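Local coordinates for thioredoxin-like protein (PDB 3TY1), which is of uncharacterised function but has an aldose 1-epimerase-like supersandwich fold and may bind carbohydrate, at residues Gly17-Asn22 against Val147-Ala152; Phe33-Lys38 against Tyr157-Arg162; Leu51-Lys56 against Thr179-Val184. All coordinates share one frame; numbering follows the deposited sequence.

Interaction 1: residues Gly17-Asn22 against Val147-Ala152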
loop_
_atom_site.group_PDB
_atom_site.type_symbol
_atom_site.label_atom_id
_atom_site.label_comp_id
_atom_site.label_asym_id
_atom_site.label_seq_id
_atom_site.Cartn_x
_atom_site.Cartn_y
_atom_site.Cartn_z
ATOM N N GLY A 17 6.422 -20.555 3.036
ATOM C CA GLY A 17 5.672 -20.101 4.213
ATOM C C GLY A 17 6.287 -20.696 5.470
ATOM O O GLY A 17 7.511 -20.646 5.640
ATOM N N ASN A 18 5.455 -21.277 6.337
ATOM C CA ASN A 18 5.950 -21.925 7.556
ATOM C C ASN A 18 6.854 -23.116 7.236
ATOM O O ASN A 18 6.484 -23.958 6.446
ATOM C CB ASN A 18 4.806 -22.358 8.461
ATOM C CG ASN A 18 4.024 -21.180 9.022
ATOM O OD1 ASN A 18 4.580 -20.196 9.504
ATOM N ND2 ASN A 18 2.718 -21.282 8.953
ATOM N N TRP A 19 8.040 -23.163 7.832
ATOM C CA TRP A 19 9.029 -24.177 7.474
ATOM C C TRP A 19 10.058 -24.248 8.567
ATOM O O TRP A 19 10.367 -23.237 9.203
ATOM C CB TRP A 19 9.701 -23.740 6.162
ATOM C CG TRP A 19 10.928 -24.519 5.763
ATOM C CD1 TRP A 19 10.982 -25.645 4.987
ATOM C CD2 TRP A 19 12.288 -24.213 6.120
ATOM N NE1 TRP A 19 12.290 -26.041 4.834
ATOM C CE2 TRP A 19 13.107 -25.183 5.517
ATOM C CE3 TRP A 19 12.890 -23.194 6.873
ATOM C CZ2 TRP A 19 14.498 -25.178 5.656
ATOM C CZ3 TRP A 19 14.257 -23.188 7.010
ATOM C CH2 TRP A 19 15.051 -24.179 6.405
ATOM N N GLN A 20 10.589 -25.433 8.813
ATOM C CA GLN A 20 11.684 -25.544 9.764
ATOM C C GLN A 20 12.561 -26.721 9.453
ATOM O O GLN A 20 12.115 -27.730 8.887
ATOM C CB GLN A 20 11.194 -25.681 11.214
ATOM C CG GLN A 20 10.494 -26.994 11.535
ATOM C CD GLN A 20 11.455 -28.201 11.838
ATOM O OE1 GLN A 20 12.480 -28.040 12.521
ATOM N NE2 GLN A 20 11.083 -29.411 11.355
ATOM N N ILE A 21 13.804 -26.591 9.871
ATOM C CA ILE A 21 14.706 -27.742 9.945
ATOM C C ILE A 21 15.424 -27.688 11.273
ATOM O O ILE A 21 15.556 -26.627 11.873
ATOM C CB ILE A 21 15.697 -27.798 8.805
ATOM C CG1 ILE A 21 16.547 -26.526 8.769
ATOM C CG2 ILE A 21 14.969 -28.065 7.479
ATOM C CD1 ILE A 21 17.692 -26.589 7.763
ATOM N N ASN A 22 15.909 -28.827 11.722
ATOM C CA ASN A 22 16.620 -28.859 12.971
ATOM C C ASN A 22 17.761 -29.859 12.932
ATOM O O ASN A 22 17.760 -30.818 12.134
ATOM C CB ASN A 22 15.636 -29.034 14.155
ATOM C CG ASN A 22 15.031 -30.411 14.226
ATOM O OD1 ASN A 22 15.720 -31.397 14.503
ATOM N ND2 ASN A 22 13.731 -30.499 13.951
ATOM N N VAL A 147 14.994 -16.457 -1.336
ATOM C CA VAL A 147 15.492 -16.714 -0.001
ATOM C C VAL A 147 15.954 -18.169 0.034
ATOM O O VAL A 147 15.165 -19.074 -0.310
ATOM C CB VAL A 147 14.439 -16.445 1.085
ATOM C CG1 VAL A 147 14.980 -16.787 2.451
ATOM C CG2 VAL A 147 13.965 -14.981 1.077
ATOM N N GLU A 148 17.226 -18.375 0.419
ATOM C CA GLU A 148 17.842 -19.706 0.560
ATOM C C GLU A 148 18.530 -19.839 1.901
ATOM O O GLU A 148 19.129 -18.872 2.393
ATOM C CB GLU A 148 18.914 -19.956 -0.502
ATOM C CG GLU A 148 18.375 -19.965 -1.911
ATOM C CD GLU A 148 19.455 -20.118 -3.010
ATOM O OE1 GLU A 148 20.648 -19.879 -2.759
ATOM O OE2 GLU A 148 19.082 -20.474 -4.146
ATOM N N VAL A 149 18.448 -21.044 2.457
ATOM C CA VAL A 149 19.120 -21.415 3.688
ATOM C C VAL A 149 20.094 -22.551 3.343
ATOM O O VAL A 149 19.714 -23.549 2.714
ATOM C CB VAL A 149 18.109 -21.897 4.759
ATOM C CG1 VAL A 149 18.856 -22.466 5.974
ATOM C CG2 VAL A 149 17.177 -20.761 5.143
ATOM N N GLU A 150 21.328 -22.416 3.793
ATOM C CA GLU A 150 22.376 -23.402 3.500
ATOM C C GLU A 150 23.007 -23.829 4.821
ATOM O O GLU A 150 23.256 -22.992 5.695
ATOM C CB GLU A 150 23.418 -22.781 2.564
ATOM C CG GLU A 150 24.695 -23.600 2.295
ATOM C CD GLU A 150 25.800 -22.769 1.607
ATOM O OE1 GLU A 150 25.497 -22.054 0.624
ATOM O OE2 GLU A 150 26.965 -22.815 2.083
ATOM N N VAL A 151 23.267 -25.121 4.952
ATOM C CA VAL A 151 23.951 -25.674 6.129
ATOM C C VAL A 151 25.045 -26.597 5.624
ATOM O O VAL A 151 24.781 -27.498 4.823
ATOM C CB VAL A 151 22.990 -26.429 7.062
ATOM C CG1 VAL A 151 23.762 -26.966 8.329
ATOM C CG2 VAL A 151 21.831 -25.491 7.489
ATOM N N ALA A 152 26.275 -26.328 6.035
ATOM C CA ALA A 152 27.413 -27.177 5.679
ATOM C C ALA A 152 27.178 -28.605 6.154
ATOM O O ALA A 152 26.564 -28.833 7.211
ATOM C CB ALA A 152 28.711 -26.633 6.281
#
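At the edge of a beta sandwich, Trp19 and Ile21 of edge strand 19-22 reach across the interior to Val149 and Val151 of strand 146-152 in the facing sheet. The backbones stay well apart, with the CA atoms of Ile21 and Val149 9.9 Å from each other, and the side chains alone bridge the gap. With Trp19 CG anti to the backbone N (chi1 169°), the indole's six-membered ring is carried inward. Its outer carbon Trp19 CH2 comes 4.2 Å from Val149 CB, and Val149 CG1 lies equally near that carbon. The valine approaches the ring obliquely. One step on, Ile21 CD1 meets Val151 CG2 at 4.3 Å. This is the sheet-on-sheet packing of the supersandwich fold: every second residue of each strand faces the other layer. Ile35 of the neighbouring strand 33-39 touches Trp19, Val149 and Val151, while the rings of Trp5 and Trp19 meet with their planes at about 60°. On the outer face of the smaller sheet Asn22 ND2 donates to Gln20 OE1 over 3.1 Å; on that of the larger, Glu148 and Glu150 form salt bridges with Arg162.

Interaction 2: residues Phe33-Lys38 against Tyr157-Arg162. With SO4 (sulfate ion), chain I.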
loop_
_atom_site.group_PDB
_atom_site.type_symbol
_atom_site.label_atom_id
_atom_site.label_comp_id
_atom_site.label_asym_id
_atom_site.label_seq_id
_atom_site.Cartn_x
_atom_site.Cartn_y
_atom_site.Cartn_z
ATOM N N PHE A 33 20.772 -26.782 17.035
ATOM C CA PHE A 33 20.138 -25.615 16.497
ATOM C C PHE A 33 18.913 -25.981 15.659
ATOM O O PHE A 33 18.688 -27.141 15.288
ATOM C CB PHE A 33 21.137 -24.814 15.631
ATOM C CG PHE A 33 21.593 -25.525 14.396
ATOM C CD1 PHE A 33 20.862 -25.415 13.202
ATOM C CD2 PHE A 33 22.743 -26.273 14.399
ATOM C CE1 PHE A 33 21.286 -26.069 12.053
ATOM C CE2 PHE A 33 23.185 -26.921 13.225
ATOM C CZ PHE A 33 22.447 -26.816 12.067
ATOM N N SER A 34 18.125 -24.976 15.364
ATOM C CA SER A 34 17.029 -25.132 14.408
ATOM C C SER A 34 16.945 -23.846 13.620
ATOM O O SER A 34 17.480 -22.819 14.055
ATOM C CB SER A 34 15.718 -25.426 15.108
ATOM O OG SER A 34 15.291 -24.301 15.846
ATOM N N ILE A 35 16.362 -23.936 12.427
ATOM C CA ILE A 35 16.156 -22.771 11.563
ATOM C C ILE A 35 14.673 -22.830 11.199
ATOM O O ILE A 35 14.191 -23.877 10.727
ATOM C CB ILE A 35 17.053 -22.784 10.281
ATOM C CG1 ILE A 35 18.522 -23.004 10.675
ATOM C CG2 ILE A 35 16.870 -21.478 9.515
ATOM C CD1 ILE A 35 19.477 -23.298 9.506
ATOM N N GLU A 36 13.967 -21.738 11.461
ATOM C CA GLU A 36 12.526 -21.682 11.272
ATOM C C GLU A 36 12.049 -20.403 10.619
ATOM O O GLU A 36 12.424 -19.282 11.053
ATOM C CB GLU A 36 11.804 -21.836 12.633
ATOM C CG GLU A 36 10.277 -21.878 12.480
ATOM C CD GLU A 36 9.506 -22.121 13.789
ATOM O OE1 GLU A 36 10.124 -22.178 14.862
ATOM O OE2 GLU A 36 8.261 -22.243 13.702
ATOM N N GLN A 37 11.184 -20.581 9.603
ATOM C CA GLN A 37 10.462 -19.493 9.001
ATOM C C GLN A 37 9.003 -19.574 9.505
ATOM O O GLN A 37 8.397 -20.645 9.526
ATOM C CB GLN A 37 10.503 -19.522 7.477
ATOM C CG GLN A 37 9.734 -18.367 6.829
ATOM C CD GLN A 37 10.046 -18.177 5.361
ATOM O OE1 GLN A 37 10.916 -17.381 5.028
ATOM N NE2 GLN A 37 9.346 -18.897 4.476
ATOM N N LYS A 38 8.478 -18.436 9.904
ATOM C CA LYS A 38 7.164 -18.309 10.422
ATOM C C LYS A 38 6.453 -17.157 9.754
ATOM O O LYS A 38 6.995 -16.029 9.679
ATOM C CB LYS A 38 7.290 -18.138 11.938
ATOM C CG LYS A 38 5.993 -18.055 12.716
ATOM C CD LYS A 38 6.216 -18.001 14.281
ATOM C CE LYS A 38 6.940 -19.231 14.837
ATOM N NZ LYS A 38 6.903 -19.367 16.341
ATOM N N TYR A 157 29.479 -26.852 10.646
ATOM C CA TYR A 157 28.047 -26.662 10.296
ATOM C C TYR A 157 27.630 -25.218 10.113
ATOM O O TYR A 157 26.575 -24.784 10.573
ATOM C CB TYR A 157 27.123 -27.379 11.310
ATOM C CG TYR A 157 27.413 -28.861 11.421
ATOM C CD1 TYR A 157 27.055 -29.738 10.401
ATOM C CD2 TYR A 157 28.060 -29.386 12.543
ATOM C CE1 TYR A 157 27.304 -31.109 10.520
ATOM C CE2 TYR A 157 28.315 -30.737 12.663
ATOM C CZ TYR A 157 27.949 -31.595 11.660
ATOM O OH TYR A 157 28.209 -32.944 11.805
ATOM N N GLU A 158 28.473 -24.468 9.400
ATOM C CA GLU A 158 28.183 -23.091 9.097
ATOM C C GLU A 158 26.838 -22.974 8.350
ATOM O O GLU A 158 26.585 -23.698 7.417
ATOM C CB GLU A 158 29.292 -22.483 8.238
ATOM C CG GLU A 158 29.139 -20.989 8.019
ATOM C CD GLU A 158 30.177 -20.391 7.043
ATOM O OE1 GLU A 158 30.711 -21.103 6.202
ATOM O OE2 GLU A 158 30.397 -19.178 7.078
ATOM N N ILE A 159 26.028 -22.014 8.794
ATOM C CA ILE A 159 24.731 -21.712 8.250
ATOM C C ILE A 159 24.879 -20.422 7.450
ATOM O O ILE A 159 25.512 -19.487 7.914
ATOM C CB ILE A 159 23.714 -21.491 9.373
ATOM C CG1 ILE A 159 23.594 -22.769 10.240
ATOM C CG2 ILE A 159 22.308 -21.021 8.801
ATOM C CD1 ILE A 159 22.843 -22.485 11.599
ATOM N N ARG A 160 24.298 -20.391 6.253
ATOM C CA ARG A 160 24.230 -19.182 5.475
ATOM C C ARG A 160 22.796 -18.940 5.073
ATOM O O ARG A 160 22.102 -19.866 4.636
ATOM C CB ARG A 160 25.108 -19.274 4.218
ATOM C CG ARG A 160 26.540 -19.564 4.552
ATOM C CD ARG A 160 27.468 -19.430 3.365
ATOM N NE ARG A 160 28.835 -19.747 3.765
ATOM C CZ ARG A 160 29.916 -19.621 2.991
ATOM N NH1 ARG A 160 29.816 -19.192 1.751
ATOM N NH2 ARG A 160 31.119 -19.914 3.484
ATOM N N ILE A 161 22.367 -17.704 5.212
ATOM C CA ILE A 161 21.015 -17.321 4.853
ATOM C C ILE A 161 21.136 -16.197 3.841
ATOM O O ILE A 161 21.635 -15.105 4.164
ATOM C CB ILE A 161 20.208 -16.925 6.067
ATOM C CG1 ILE A 161 20.036 -18.125 6.996
ATOM C CG2 ILE A 161 18.811 -16.380 5.609
ATOM C CD1 ILE A 161 19.237 -17.819 8.228
ATOM N N ARG A 162 20.668 -16.468 2.628
ATOM C CA ARG A 162 20.736 -15.500 1.524
ATOM C C ARG A 162 19.351 -14.998 1.168
ATOM O O ARG A 162 18.393 -15.758 1.199
ATOM C CB ARG A 162 21.347 -16.130 0.252
ATOM C CG ARG A 162 22.802 -16.438 0.343
ATOM C CD ARG A 162 23.369 -17.018 -0.960
ATOM N NE ARG A 162 22.945 -18.386 -1.152
ATOM C CZ ARG A 162 23.504 -19.452 -0.582
ATOM N NH1 ARG A 162 24.558 -19.347 0.232
ATOM N NH2 ARG A 162 22.991 -20.649 -0.834
HETATM S S SO4 I . 33.475 -18.651 0.748
HETATM O O1 SO4 I . 33.924 -18.606 2.140
HETATM O O2 SO4 I . 34.647 -18.637 -0.116
HETATM O O3 SO4 I . 32.760 -19.893 0.508
HETATM O O4 SO4 I . 32.708 -17.467 0.393
#
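Glu158 OE1 takes a sound bond from Arg160 NH2 and a weak one from Arg160 NE, on the outer side of the segment whose Ile159 packs inward against Phe33 and Ile35. Arg160 NH2 donates to Glu158 OE1 over 3.0 Å, on the syn side of the carboxylate though 31° out of its plane, and the oxygen stays nearly within the guanidinium plane. Extended from CG to NE, the arginine chain carries the guanidinium outward, where it also meets a sulfate ion, probably from the crystallisation liquor. Arg160 NH1 reaches sulfate O3 at 3.3 Å, and NH2 adds weak bonds to O3 and O1, so the anion sits at the edge of the guanidinium. Arg182 of the next strand approaches the same sulfate.

Inward, the contact is wholly apolar and joins the six-stranded and the ten-stranded sheet. Phe33 CG lies between its backbone N and carbonyl carbon (chi1 65°), which brings the ring over Ile159, one face toward its CD1. There Ile159 CD1 forms a CH-pi contact 4.1 Å from the Phe33 ring centroid, 21° off the normal and shifted toward the rim by CD1 and CE1. The other branch of the isoleucine, Ile159 CG2, meets Ile35 CD1 tip to tip at 3.7 Å. Tyr157 adds a more distant touch, its CB lying 4.4 Å from Phe33 CE2, while its phenol leads away toward Val28 and Asp30.

Segment 157-162 thus separates its chemistry by face. Ile159 packs inward on Phe33 and Ile35 by apolar contact, without polar bonds between the two segments, whereas the charged groups stay outside, where Glu158 probably offsets part of the positive charge that Arg160 presents to the anion.

Interaction 3: residues Leu51-Lys56 against Thr179-Val184. With SO4 (sulfate ion), chain I.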
loop_
_atom_site.group_PDB
_atom_site.type_symbol
_atom_site.label_atom_id
_atom_site.label_comp_id
_atom_site.label_asym_id
_atom_site.label_seq_id
_atom_site.Cartn_x
_atom_site.Cartn_y
_atom_site.Cartn_z
ATOM N N LEU A 51 12.454 -15.201 9.976
ATOM C CA LEU A 51 13.286 -16.376 9.779
ATOM C C LEU A 51 14.320 -16.325 10.891
ATOM O O LEU A 51 15.038 -15.320 11.032
ATOM C CB LEU A 51 13.896 -16.363 8.380
ATOM C CG LEU A 51 14.906 -17.424 7.973
ATOM C CD1 LEU A 51 14.331 -18.803 8.083
ATOM C CD2 LEU A 51 15.367 -17.124 6.473
ATOM N N THR A 52 14.380 -17.390 11.679
ATOM C CA THR A 52 15.181 -17.425 12.874
ATOM C C THR A 52 16.120 -18.622 12.931
ATOM O O THR A 52 15.696 -19.765 12.719
ATOM C CB THR A 52 14.253 -17.509 14.112
ATOM O OG1 THR A 52 13.264 -16.447 14.061
ATOM C CG2 THR A 52 15.100 -17.405 15.393
ATOM N N ILE A 53 17.377 -18.372 13.264
ATOM C CA ILE A 53 18.297 -19.421 13.662
ATOM C C ILE A 53 18.222 -19.511 15.196
ATOM O O ILE A 53 18.594 -18.561 15.882
ATOM C CB ILE A 53 19.748 -19.115 13.297
ATOM C CG1 ILE A 53 19.891 -18.984 11.770
ATOM C CG2 ILE A 53 20.666 -20.244 13.934
ATOM C CD1 ILE A 53 21.290 -18.410 11.298
ATOM N N HIS A 54 17.714 -20.625 15.719
ATOM C CA HIS A 54 17.639 -20.830 17.167
ATOM C C HIS A 54 18.835 -21.672 17.587
ATOM O O HIS A 54 19.027 -22.762 17.069
ATOM C CB HIS A 54 16.395 -21.606 17.576
ATOM C CG HIS A 54 15.093 -20.930 17.263
ATOM N ND1 HIS A 54 14.461 -20.077 18.154
ATOM C CD2 HIS A 54 14.272 -21.022 16.179
ATOM C CE1 HIS A 54 13.315 -19.668 17.628
ATOM N NE2 HIS A 54 13.172 -20.225 16.432
ATOM N N SER A 55 19.621 -21.190 18.533
ATOM C CA SER A 55 20.764 -21.927 19.051
ATOM C C SER A 55 20.514 -22.370 20.489
ATOM O O SER A 55 19.888 -21.633 21.272
ATOM C CB SER A 55 21.974 -21.034 19.005
ATOM O OG SER A 55 22.401 -20.848 17.672
ATOM N N LYS A 56 21.019 -23.543 20.857
ATOM C CA LYS A 56 20.930 -23.939 22.254
ATOM C C LYS A 56 21.921 -23.088 23.086
ATOM O O LYS A 56 21.494 -22.453 24.049
ATOM C CB LYS A 56 21.170 -25.441 22.454
ATOM C CG LYS A 56 20.859 -25.911 23.898
ATOM C CD LYS A 56 20.669 -27.434 24.013
ATOM C CE LYS A 56 21.924 -28.203 23.600
ATOM N NZ LYS A 56 21.804 -29.672 23.797
ATOM N N THR A 179 21.782 -10.331 -0.308
ATOM C CA THR A 179 22.210 -10.251 1.087
ATOM C C THR A 179 22.626 -11.638 1.567
ATOM O O THR A 179 22.084 -12.656 1.090
ATOM C CB THR A 179 21.129 -9.709 2.034
ATOM O OG1 THR A 179 20.080 -10.662 2.142
ATOM C CG2 THR A 179 20.560 -8.335 1.600
ATOM N N GLU A 180 23.594 -11.699 2.489
ATOM C CA GLU A 180 23.990 -12.993 3.068
ATOM C C GLU A 180 24.479 -12.818 4.490
ATOM O O GLU A 180 25.350 -11.975 4.759
ATOM C CB GLU A 180 25.071 -13.718 2.235
ATOM C CG GLU A 180 25.331 -15.150 2.728
ATOM C CD GLU A 180 26.334 -15.945 1.859
ATOM O OE1 GLU A 180 27.553 -15.685 1.912
ATOM O OE2 GLU A 180 25.881 -16.858 1.156
ATOM N N LEU A 181 23.878 -13.581 5.389
ATOM C CA LEU A 181 24.320 -13.701 6.775
ATOM C C LEU A 181 24.922 -15.093 6.977
ATOM O O LEU A 181 24.362 -16.086 6.502
ATOM C CB LEU A 181 23.180 -13.388 7.718
ATOM C CG LEU A 181 23.429 -13.555 9.217
ATOM C CD1 LEU A 181 22.531 -12.579 10.012
ATOM C CD2 LEU A 181 23.209 -15.023 9.648
ATOM N N ARG A 182 26.070 -15.151 7.654
ATOM C CA ARG A 182 26.768 -16.407 7.929
ATOM C C ARG A 182 26.944 -16.549 9.433
ATOM O O ARG A 182 27.341 -15.601 10.125
ATOM C CB ARG A 182 28.124 -16.427 7.265
ATOM C CG ARG A 182 28.088 -16.145 5.808
ATOM C CD ARG A 182 29.473 -16.418 5.184
ATOM N NE ARG A 182 29.486 -15.975 3.795
ATOM C CZ ARG A 182 30.550 -15.985 3.006
ATOM N NH1 ARG A 182 31.729 -16.400 3.462
ATOM N NH2 ARG A 182 30.432 -15.547 1.760
ATOM N N TYR A 183 26.627 -17.726 9.948
ATOM C CA TYR A 183 26.725 -17.974 11.381
ATOM C C TYR A 183 27.197 -19.394 11.638
ATOM O O TYR A 183 26.626 -20.327 11.094
ATOM C CB TYR A 183 25.361 -17.718 12.055
ATOM C CG TYR A 183 25.429 -18.044 13.528
ATOM C CD1 TYR A 183 26.247 -17.293 14.376
ATOM C CD2 TYR A 183 24.696 -19.066 14.076
ATOM C CE1 TYR A 183 26.374 -17.594 15.731
ATOM C CE2 TYR A 183 24.822 -19.384 15.441
ATOM C CZ TYR A 183 25.671 -18.642 16.263
ATOM O OH TYR A 183 25.773 -18.981 17.611
ATOM N N VAL A 184 28.251 -19.545 12.450
ATOM C CA VAL A 184 28.732 -20.836 12.881
ATOM C C VAL A 184 28.035 -21.158 14.227
ATOM O O VAL A 184 28.162 -20.420 15.208
ATOM C CB VAL A 184 30.263 -20.890 13.044
ATOM C CG1 VAL A 184 30.689 -22.269 13.584
ATOM C CG2 VAL A 184 30.948 -20.597 11.741
HETATM S S SO4 I . 33.475 -18.651 0.748
HETATM O O1 SO4 I . 33.924 -18.606 2.140
HETATM O O2 SO4 I . 34.647 -18.637 -0.116
HETATM O O3 SO4 I . 32.760 -19.893 0.508
HETATM O O4 SO4 I . 32.708 -17.467 0.393
#
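Two torsions bring Ile53 and Tyr183 together: Tyr183 CG stands anti to its backbone N (chi1 177°), and Ile53 CG1 lies beside its own N, opposite the carbonyl carbon (chi1 -62°). They belong to strands 49-55 and 173-183, which face each other from two facing sheets of the supersandwich. The short segments run almost parallel, 8° between their directions, with axes 10.7 Å apart at closest approach, a separation bridged by side chains from both strands.

Ile53 CD1 makes both apolar contacts. It meets Tyr183 CB at 4.2 Å, the two side chains crossing obliquely, and Leu181 CD2 at the same distance. Ile53 CG2 looks obliquely onto the tyrosine ring. Ile159 and Ile161 from strand 159-169, the neighbour of 173-183 in its sheet, also touch Ile53, and Phe190 touches Leu181, so the apolar layer continues into neighbouring strands.

Nearer the strand ends polar groups enter. Ser55 OG lies at the edge of the Tyr183 ring, beside CE2, without bonding to the phenol; the serine is modelled in two conformers, so this touch is tentative, and in the conformer described OG is hydrogen-bonded to Leu59 O. The phenol is tied to the main chain, Tyr183 OH bonding to Ser187 O and to Leu59 N, which anchors the ring's outer end to the turns that follow the two strands.

On the opposite face of strand 173-183, Glu180 OE2 pairs with Arg162, and Arg182 NH2 reaches sulfate O4 at 3.3 Å, a weak bond. The same arginine holds Glu180 side-on with two nitrogens on a single oxygen: Arg182 NE lies 2.7 Å from Glu180 OE1, coming from above the carboxylate plane, and Arg182 NH2 lies 2.9 Å from Glu180 OE1, nearly along its C-O axis.

Interactions 1, 2 and 3 step across one sandwich, the centres of 1 and 2 and of 2 and 3 each about 5 Å apart and those of 1 and 3 about 10 Å. Strands 19-22, 33-39 and 49-55 are consecutive neighbours in the smaller antiparallel sheet; strands 146-152, 159-169 and 173-183 are consecutive in the larger. All three first segments precede all three second ones along the chain, so three consecutive strands of each sheet, each set an up-and-down run, lie over one another in the same order. The sandwich is thereby closed between parts of the chain more than a hundred residues apart. Interactions 2 and 3 also share the sulfate on the outer face of the larger sheet.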